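Local coordinates for integron gene cassette protein HFX_CASS3 (Uncultured bacterium, PDB 3FYN) that is of unknown function but belongs to the GNAT family and probably transfers an acetyl group from acetyl-CoA to an unidentified acceptor, at residues Q123-K126 with Q127-D131; V108-N111 with A112-K115; E43-E47 with A48-L52. All blocks are in the same frame, centred on the assembly; numbering follows the deposited sequence.

Contact 1: residues Q123-K126 with Q127-D131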
loop_
_atom_site.group_PDB
_atom_site.type_symbol
_atom_site.label_atom_id
_atom_site.label_comp_id
_atom_site.label_asym_id
_atom_site.label_seq_id
_atom_site.Cartn_x
_atom_site.Cartn_y
_atom_site.Cartn_z
ATOM N N GLN A 123 -8.331 5.680 16.163
ATOM C CA GLN A 123 -7.570 5.176 17.300
ATOM C C GLN A 123 -7.613 3.657 17.353
ATOM O O GLN A 123 -6.619 3.005 17.671
ATOM C CB GLN A 123 -8.088 5.775 18.606
ATOM C CG GLN A 123 -7.679 7.219 18.797
ATOM C CD GLN A 123 -6.175 7.402 18.710
ATOM O OE1 GLN A 123 -5.422 6.829 19.497
ATOM N NE2 GLN A 123 -5.731 8.197 17.745
ATOM N N THR A 124 -8.769 3.093 17.024
ATOM C CA THR A 124 -8.928 1.647 16.990
ATOM C C THR A 124 -8.036 1.017 15.922
ATOM O O THR A 124 -7.376 0.010 16.169
ATOM C CB THR A 124 -10.396 1.263 16.749
ATOM O OG1 THR A 124 -11.175 1.707 17.862
ATOM C CG2 THR A 124 -10.541 -0.239 16.619
ATOM N N VAL A 125 -8.010 1.612 14.738
ATOM C CA VAL A 125 -7.152 1.103 13.678
ATOM C C VAL A 125 -5.678 1.218 14.076
ATOM O O VAL A 125 -4.894 0.291 13.862
ATOM C CB VAL A 125 -7.411 1.822 12.338
ATOM C CG1 VAL A 125 -6.382 1.402 11.295
ATOM C CG2 VAL A 125 -8.826 1.515 11.844
ATOM N N LYS A 126 -5.299 2.349 14.664
ATOM C CA LYS A 126 -3.909 2.541 15.078
ATOM C C LYS A 126 -3.522 1.502 16.131
ATOM O O LYS A 126 -2.443 0.918 16.069
ATOM C CB LYS A 126 -3.676 3.969 15.582
ATOM C CG LYS A 126 -2.234 4.278 15.925
ATOM C CD LYS A 126 -1.977 5.780 15.953
ATOM C CE LYS A 126 -2.860 6.481 16.960
ATOM N NZ LYS A 126 -2.590 7.948 16.996
ATOM N N GLN A 127 -4.404 1.254 17.095
ATOM C CA GLN A 127 -4.131 0.215 18.087
ATOM C C GLN A 127 -4.003 -1.154 17.425
ATOM O O GLN A 127 -3.121 -1.945 17.764
ATOM C CB GLN A 127 -5.215 0.175 19.170
ATOM C CG GLN A 127 -4.961 -0.895 20.226
ATOM C CD GLN A 127 -3.706 -0.620 21.031
ATOM O OE1 GLN A 127 -2.801 -1.457 21.110
ATOM N NE2 GLN A 127 -3.639 0.562 21.626
ATOM N N GLY A 128 -4.887 -1.431 16.473
ATOM C CA GLY A 128 -4.826 -2.682 15.739
ATOM C C GLY A 128 -3.488 -2.848 15.038
ATOM O O GLY A 128 -2.888 -3.923 15.059
ATOM N N CYS A 129 -3.018 -1.774 14.416
ATOM C CA CYS A 129 -1.714 -1.791 13.763
ATOM C C CYS A 129 -0.593 -2.119 14.744
ATOM O O CYS A 129 0.241 -2.978 14.472
ATOM C CB CYS A 129 -1.436 -0.450 13.087
ATOM S SG CYS A 129 -2.350 -0.204 11.548
ATOM N N CYS A 130 -0.569 -1.437 15.886
ATOM C CA CYS A 130 0.483 -1.687 16.865
ATOM C C CYS A 130 0.439 -3.129 17.353
ATOM O O CYS A 130 1.478 -3.771 17.517
ATOM C CB CYS A 130 0.384 -0.711 18.036
ATOM S SG CYS A 130 0.702 1.022 17.580
ATOM N N ASP A 131 -0.766 -3.642 17.574
ATOM C CA ASP A 131 -0.933 -5.028 17.999
ATOM C C ASP A 131 -0.394 -6.012 16.958
ATOM O O ASP A 131 0.044 -7.111 17.297
ATOM C CB ASP A 131 -2.404 -5.332 18.304
ATOM C CG ASP A 131 -2.905 -4.633 19.562
ATOM O OD1 ASP A 131 -2.080 -4.169 20.380
ATOM O OD2 ASP A 131 -4.138 -4.552 19.732
#

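Contact 2: residues V108-N111 with A112-K115. With ACT (acetate ion), chain C.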
loop_
_atom_site.group_PDB
_atom_site.type_symbol
_atom_site.label_atom_id
_atom_site.label_comp_id
_atom_site.label_asym_id
_atom_site.label_seq_id
_atom_site.Cartn_x
_atom_site.Cartn_y
_atom_site.Cartn_z
ATOM N N VAL A 108 -18.262 7.838 7.738
ATOM C CA VAL A 108 -19.242 8.012 8.799
ATOM C C VAL A 108 -20.450 8.710 8.180
ATOM O O VAL A 108 -20.285 9.706 7.482
ATOM C CB VAL A 108 -18.682 8.877 9.943
ATOM C CG1 VAL A 108 -19.766 9.168 10.979
ATOM C CG2 VAL A 108 -17.486 8.189 10.589
ATOM N N ARG A 109 -21.650 8.183 8.411
ATOM C CA ARG A 109 -22.863 8.793 7.875
ATOM C C ARG A 109 -22.925 10.263 8.272
ATOM O O ARG A 109 -22.546 10.621 9.381
ATOM C CB ARG A 109 -24.105 8.069 8.403
ATOM C CG ARG A 109 -24.449 6.804 7.647
ATOM C CD ARG A 109 -25.656 6.104 8.247
ATOM N NE ARG A 109 -26.155 5.058 7.362
ATOM C CZ ARG A 109 -26.828 3.984 7.764
ATOM N NH1 ARG A 109 -27.082 3.799 9.055
ATOM N NH2 ARG A 109 -27.239 3.087 6.871
ATOM N N PRO A 110 -23.413 11.121 7.365
ATOM C CA PRO A 110 -23.464 12.563 7.637
ATOM C C PRO A 110 -24.062 12.898 9.009
ATOM O O PRO A 110 -23.482 13.708 9.737
ATOM C CB PRO A 110 -24.346 13.096 6.505
ATOM C CG PRO A 110 -24.076 12.141 5.360
ATOM C CD PRO A 110 -23.881 10.788 6.005
ATOM N N ASN A 111 -25.182 12.269 9.363
ATOM C CA ASN A 111 -25.864 12.549 10.629
ATOM C C ASN A 111 -25.082 12.127 11.866
ATOM O O ASN A 111 -25.406 12.544 12.985
ATOM C CB ASN A 111 -27.254 11.892 10.655
ATOM C CG ASN A 111 -27.196 10.378 10.461
ATOM O OD1 ASN A 111 -26.118 9.788 10.389
ATOM N ND2 ASN A 111 -28.361 9.749 10.363
ATOM N N ALA A 112 -24.064 11.293 11.668
ATOM C CA ALA A 112 -23.274 10.779 12.781
ATOM C C ALA A 112 -21.915 11.465 12.889
ATOM O O ALA A 112 -21.111 11.120 13.752
ATOM C CB ALA A 112 -23.110 9.265 12.668
ATOM N N ARG A 113 -21.667 12.439 12.017
ATOM C CA ARG A 113 -20.404 13.177 12.037
ATOM C C ARG A 113 -20.385 14.238 13.131
ATOM O O ARG A 113 -21.433 14.684 13.596
ATOM C CB ARG A 113 -20.124 13.816 10.674
ATOM C CG ARG A 113 -19.819 12.799 9.589
ATOM C CD ARG A 113 -19.775 13.421 8.213
ATOM N NE ARG A 113 -19.801 12.373 7.205
ATOM C CZ ARG A 113 -20.064 12.564 5.916
ATOM N NH1 ARG A 113 -20.314 13.780 5.455
ATOM N NH2 ARG A 113 -20.072 11.529 5.089
ATOM N N GLY A 114 -19.184 14.634 13.536
ATOM C CA GLY A 114 -19.021 15.673 14.536
ATOM C C GLY A 114 -19.309 15.217 15.955
ATOM O O GLY A 114 -19.551 16.040 16.836
ATOM N N LYS A 115 -19.276 13.908 16.181
ATOM C CA LYS A 115 -19.559 13.345 17.497
ATOM C C LYS A 115 -18.344 12.635 18.093
ATOM O O LYS A 115 -18.425 12.076 19.183
ATOM C CB LYS A 115 -20.730 12.362 17.417
ATOM C CG LYS A 115 -22.008 12.948 16.846
ATOM C CD LYS A 115 -23.108 11.899 16.792
ATOM C CE LYS A 115 -24.405 12.480 16.260
ATOM N NZ LYS A 115 -25.457 11.434 16.116
HETATM C C ACT C . -16.482 12.344 12.052
HETATM O O ACT C . -16.690 11.486 12.933
HETATM O OXT ACT C . -16.901 13.494 12.300
HETATM C CH3 ACT C . -15.778 12.011 10.772
#

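Contact 3: residues E43-E47 with A48-L52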
loop_
_atom_site.group_PDB
_atom_site.type_symbol
_atom_site.label_atom_id
_atom_site.label_comp_id
_atom_site.label_asym_id
_atom_site.label_seq_id
_atom_site.Cartn_x
_atom_site.Cartn_y
_atom_site.Cartn_z
ATOM N N GLU A 43 -23.611 4.310 0.181
ATOM C CA GLU A 43 -23.945 5.659 0.632
ATOM C C GLU A 43 -22.744 6.582 0.463
ATOM O O GLU A 43 -22.868 7.711 -0.014
ATOM C CB GLU A 43 -24.399 5.642 2.092
ATOM C CG GLU A 43 -25.721 4.926 2.305
ATOM C CD GLU A 43 -26.120 4.862 3.761
ATOM O OE1 GLU A 43 -25.483 5.551 4.584
ATOM O OE2 GLU A 43 -27.077 4.128 4.078
ATOM N N PHE A 44 -21.581 6.080 0.869
ATOM C CA PHE A 44 -20.309 6.780 0.754
ATOM C C PHE A 44 -20.083 7.192 -0.704
ATOM O O PHE A 44 -19.760 8.344 -1.003
ATOM C CB PHE A 44 -19.211 5.826 1.250
ATOM C CG PHE A 44 -17.823 6.409 1.271
ATOM C CD1 PHE A 44 -17.612 7.774 1.366
ATOM C CD2 PHE A 44 -16.725 5.566 1.250
ATOM C CE1 PHE A 44 -16.325 8.291 1.401
ATOM C CE2 PHE A 44 -15.437 6.073 1.289
ATOM C CZ PHE A 44 -15.237 7.438 1.368
ATOM N N TYR A 45 -20.277 6.245 -1.614
ATOM C CA TYR A 45 -20.123 6.521 -3.035
ATOM C C TYR A 45 -21.177 7.477 -3.594
ATOM O O TYR A 45 -20.863 8.349 -4.412
ATOM C CB TYR A 45 -20.069 5.214 -3.831
ATOM C CG TYR A 45 -18.660 4.690 -3.925
ATOM C CD1 TYR A 45 -17.937 4.384 -2.779
ATOM C CD2 TYR A 45 -18.027 4.558 -5.153
ATOM C CE1 TYR A 45 -16.636 3.927 -2.855
ATOM C CE2 TYR A 45 -16.724 4.102 -5.238
ATOM C CZ TYR A 45 -16.035 3.788 -4.084
ATOM O OH TYR A 45 -14.739 3.339 -4.152
ATOM N N GLN A 46 -22.420 7.321 -3.155
ATOM C CA GLN A 46 -23.488 8.193 -3.633
ATOM C C GLN A 46 -23.231 9.640 -3.225
ATOM O O GLN A 46 -23.541 10.567 -3.971
ATOM C CB GLN A 46 -24.851 7.725 -3.119
ATOM C CG GLN A 46 -26.024 8.509 -3.687
ATOM C CD GLN A 46 -27.352 7.811 -3.467
ATOM O OE1 GLN A 46 -27.436 6.835 -2.720
ATOM N NE2 GLN A 46 -28.397 8.306 -4.120
ATOM N N GLU A 47 -22.652 9.827 -2.042
ATOM C CA GLU A 47 -22.334 11.165 -1.553
ATOM C C GLU A 47 -21.317 11.848 -2.462
ATOM O O GLU A 47 -21.292 13.076 -2.570
ATOM C CB GLU A 47 -21.814 11.115 -0.109
ATOM C CG GLU A 47 -21.629 12.492 0.522
ATOM C CD GLU A 47 -21.304 12.434 2.005
ATOM O OE1 GLU A 47 -21.099 11.322 2.533
ATOM O OE2 GLU A 47 -21.252 13.506 2.646
ATOM N N ALA A 48 -20.483 11.046 -3.117
ATOM C CA ALA A 48 -19.484 11.568 -4.041
ATOM C C ALA A 48 -20.034 11.640 -5.465
ATOM O O ALA A 48 -19.357 12.113 -6.377
ATOM C CB ALA A 48 -18.225 10.717 -3.997
ATOM N N GLY A 49 -21.264 11.169 -5.647
ATOM C CA GLY A 49 -21.920 11.214 -6.942
ATOM C C GLY A 49 -21.661 9.989 -7.801
ATOM O O GLY A 49 -21.857 10.022 -9.017
ATOM N N PHE A 50 -21.225 8.903 -7.170
ATOM C CA PHE A 50 -20.925 7.675 -7.898
ATOM C C PHE A 50 -21.945 6.582 -7.614
ATOM O O PHE A 50 -22.516 6.510 -6.524
ATOM C CB PHE A 50 -19.529 7.155 -7.546
ATOM C CG PHE A 50 -18.441 8.178 -7.700
ATOM C CD1 PHE A 50 -18.393 9.001 -8.811
ATOM C CD2 PHE A 50 -17.451 8.300 -6.739
ATOM C CE1 PHE A 50 -17.388 9.941 -8.952
ATOM C CE2 PHE A 50 -16.441 9.233 -6.875
ATOM C CZ PHE A 50 -16.410 10.056 -7.983
ATOM N N ALA A 51 -22.160 5.724 -8.602
ATOM C CA ALA A 51 -22.980 4.540 -8.421
ATOM C C ALA A 51 -22.050 3.366 -8.156
ATOM O O ALA A 51 -21.048 3.192 -8.844
ATOM C CB ALA A 51 -23.826 4.284 -9.654
ATOM N N LEU A 52 -22.382 2.569 -7.150
ATOM C CA LEU A 52 -21.550 1.445 -6.759
ATOM C C LEU A 52 -22.244 0.136 -7.098
ATOM O O LEU A 52 -23.302 -0.164 -6.551
ATOM C CB LEU A 52 -21.266 1.503 -5.257
ATOM C CG LEU A 52 -20.429 0.361 -4.674
ATOM C CD1 LEU A 52 -19.013 0.412 -5.233
ATOM C CD2 LEU A 52 -20.415 0.424 -3.148
#

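Contact 1: residues Q123-K126 with Q127-D131
The thiol of Cys129 lies one helical turn on from Val125 and overlaps its CG1 methyl, with SG and CG1 4.3 Å apart. SG sits beside its own backbone N (chi1 -76°), which turns it back along the helix toward the preceding turn. Cys129 SG lies 3.5 Å from Val125 O, and Cys129 CB 3.4 Å from Lys126 O. Val125 and Cys129 are both buried. Together they form the inward stripe of helix 117-131, packed on Leu88 and Leu137 of the sheet. Val125 also reaches Ile86 and Trp74. Thr124 packs on Trp74 too, while its OG1 bonds back to Ala120 O.

The outward side is more polar. Cys130 points its sulphur back in the same way, with SG 3.5 Å from Lys126 O. Lys126 has its CG anti to the backbone N (chi1 -175°). The chain then bends about the CG-CD bond, and NZ is hydrogen-bonded to Ala155 O. Lys126, Cys129 and Cys130 also pack against the second subunit, on Gln167 or Leu169 of that chain.

Beneath the side chains runs regular alpha-helical bonding. Gln127 N, Gly128 N, Cys129 N and Cys130 N donate to the carbonyl four residues back. The bond from Cys129 N to Val125 O is 2.8 Å long. The one from Cys130 N to Lys126 O is 3.0 Å and nearly straight at 165°. This is the connecting helix of the beta-alpha-beta crossover between strands 98-108 and 136-140, a core element of the GNAT fold.

Contact 2: residues V108-N111 with A112-K115
Arg113 folds back over the tight turn 109-113, to the end of strand 98-108 at Val108. This is the place of the pyrophosphate-binding loop in GNAT acetyltransferases, before helix 117-131. Arg113 CB lies 3.5 Å from Pro110 O. CG lies beside the backbone N (chi1 -69°) and the chain runs extended to NE, which brings the guanidinium back to Val108. Arg113 CG lies 3.5 Å from Arg109 O and meets Val108 CG1. CD touches Pro110 CA. Arg113 NE donates to Val108 O at 2.7 Å, with the oxygen 19° out of the guanidinium plane. NH2 adds a weak bond to that same oxygen and forms a salt bridge with Glu47. Pro110 CA stands over one face of the guanidinium, toward its rim. Beneath, Ala112 N bonds to Arg109 O and Arg113 N to Pro110 O.

Val108 CG1 packs on Ala112 CB at 3.7 Å. With an alanine here, the methyl of Ala112 and the CG of Arg113 would probably lose their common neighbour, opening a gap. Acetate, probably from the crystallisation liquor, marks an anion site consistent with coenzyme binding. Gly118 N bonds to it, and Gly114 N donates to acetate OXT at 2.8 Å, nearly straight at 176°.

Contact 3: residues E43-E47 with A48-L52
Tyr45 and Phe50 meet across the end of helix 34-47. Tyr45 CD2 lies 3.8 Å from Phe50 CB, and the two side chains cross at a slant. This is the apolar contact expected in a Schellman motif, between the residues four before and one after the glycine. Leu52 adds a second contact. Leu52 CD1 stands 4.2 Å above one face of the Tyr45 ring, offset toward the rim, and Leu52 CB meets Tyr45 CB.

The backbone holds these groups together. Phe50 N donates to Tyr45 O at 2.8 Å, from above the carbonyl plane and at 160°. Gly49 N donates to Gln46 O at 2.9 Å. Ala48 N adds a weak bond to Tyr45 O, which therefore takes two donors. Phe50 CB and Ala48 CB each approach Tyr45 O to 3.6 Å, so it is closely wrapped. A CA-H...O contact from Gln46 CA to Phe50 O ties the returning chain to the last turn.

Gly49 suits the reversal. Its phi is 90°, where a CB would press on the carbonyl oxygen of Ala48. The chain can then leave the helix and double back alongside it as far as Leu52.

Further out, Ile173 packs on both Tyr45 and Leu52. Met41 and Ser42 also touch Leu52. Glu95 of the second subunit packs on Tyr45. Next to Tyr45 on the helix, the Phe44 ring meets that of Phe107 in strand 98-108.

The Phe50 ring meets that of His174. Phe50 CG lies beside its own backbone N (chi1 -52°), which turns the ring back toward Ala48. Ala48 O stands over the centre of the Phe50 ring, 3.8 Å above its plane.

Contacts 2 and 3 are neighbours, with centres about 16 Å apart. Two salt bridges join them: Arg113 NH2 to Glu47 OE1 at 2.8 Å, and Arg109 NE to Glu43 OE1 at 2.9 Å. They fasten the end of helix 34-47 to the turn after strand 98-108. Contact 2 leads into the helix of contact 1, but their centres are about 22 Å apart and they do not touch. Contacts 1 and 3 lie on opposite sides of the chain's centre, with centres about 28 Å apart. The acetate, probably in the coenzyme-binding loop, lies between contact 2 and the start of helix 117-131. A magnesium ion is about 4 Å from the Tyr45 side chain of contact 3.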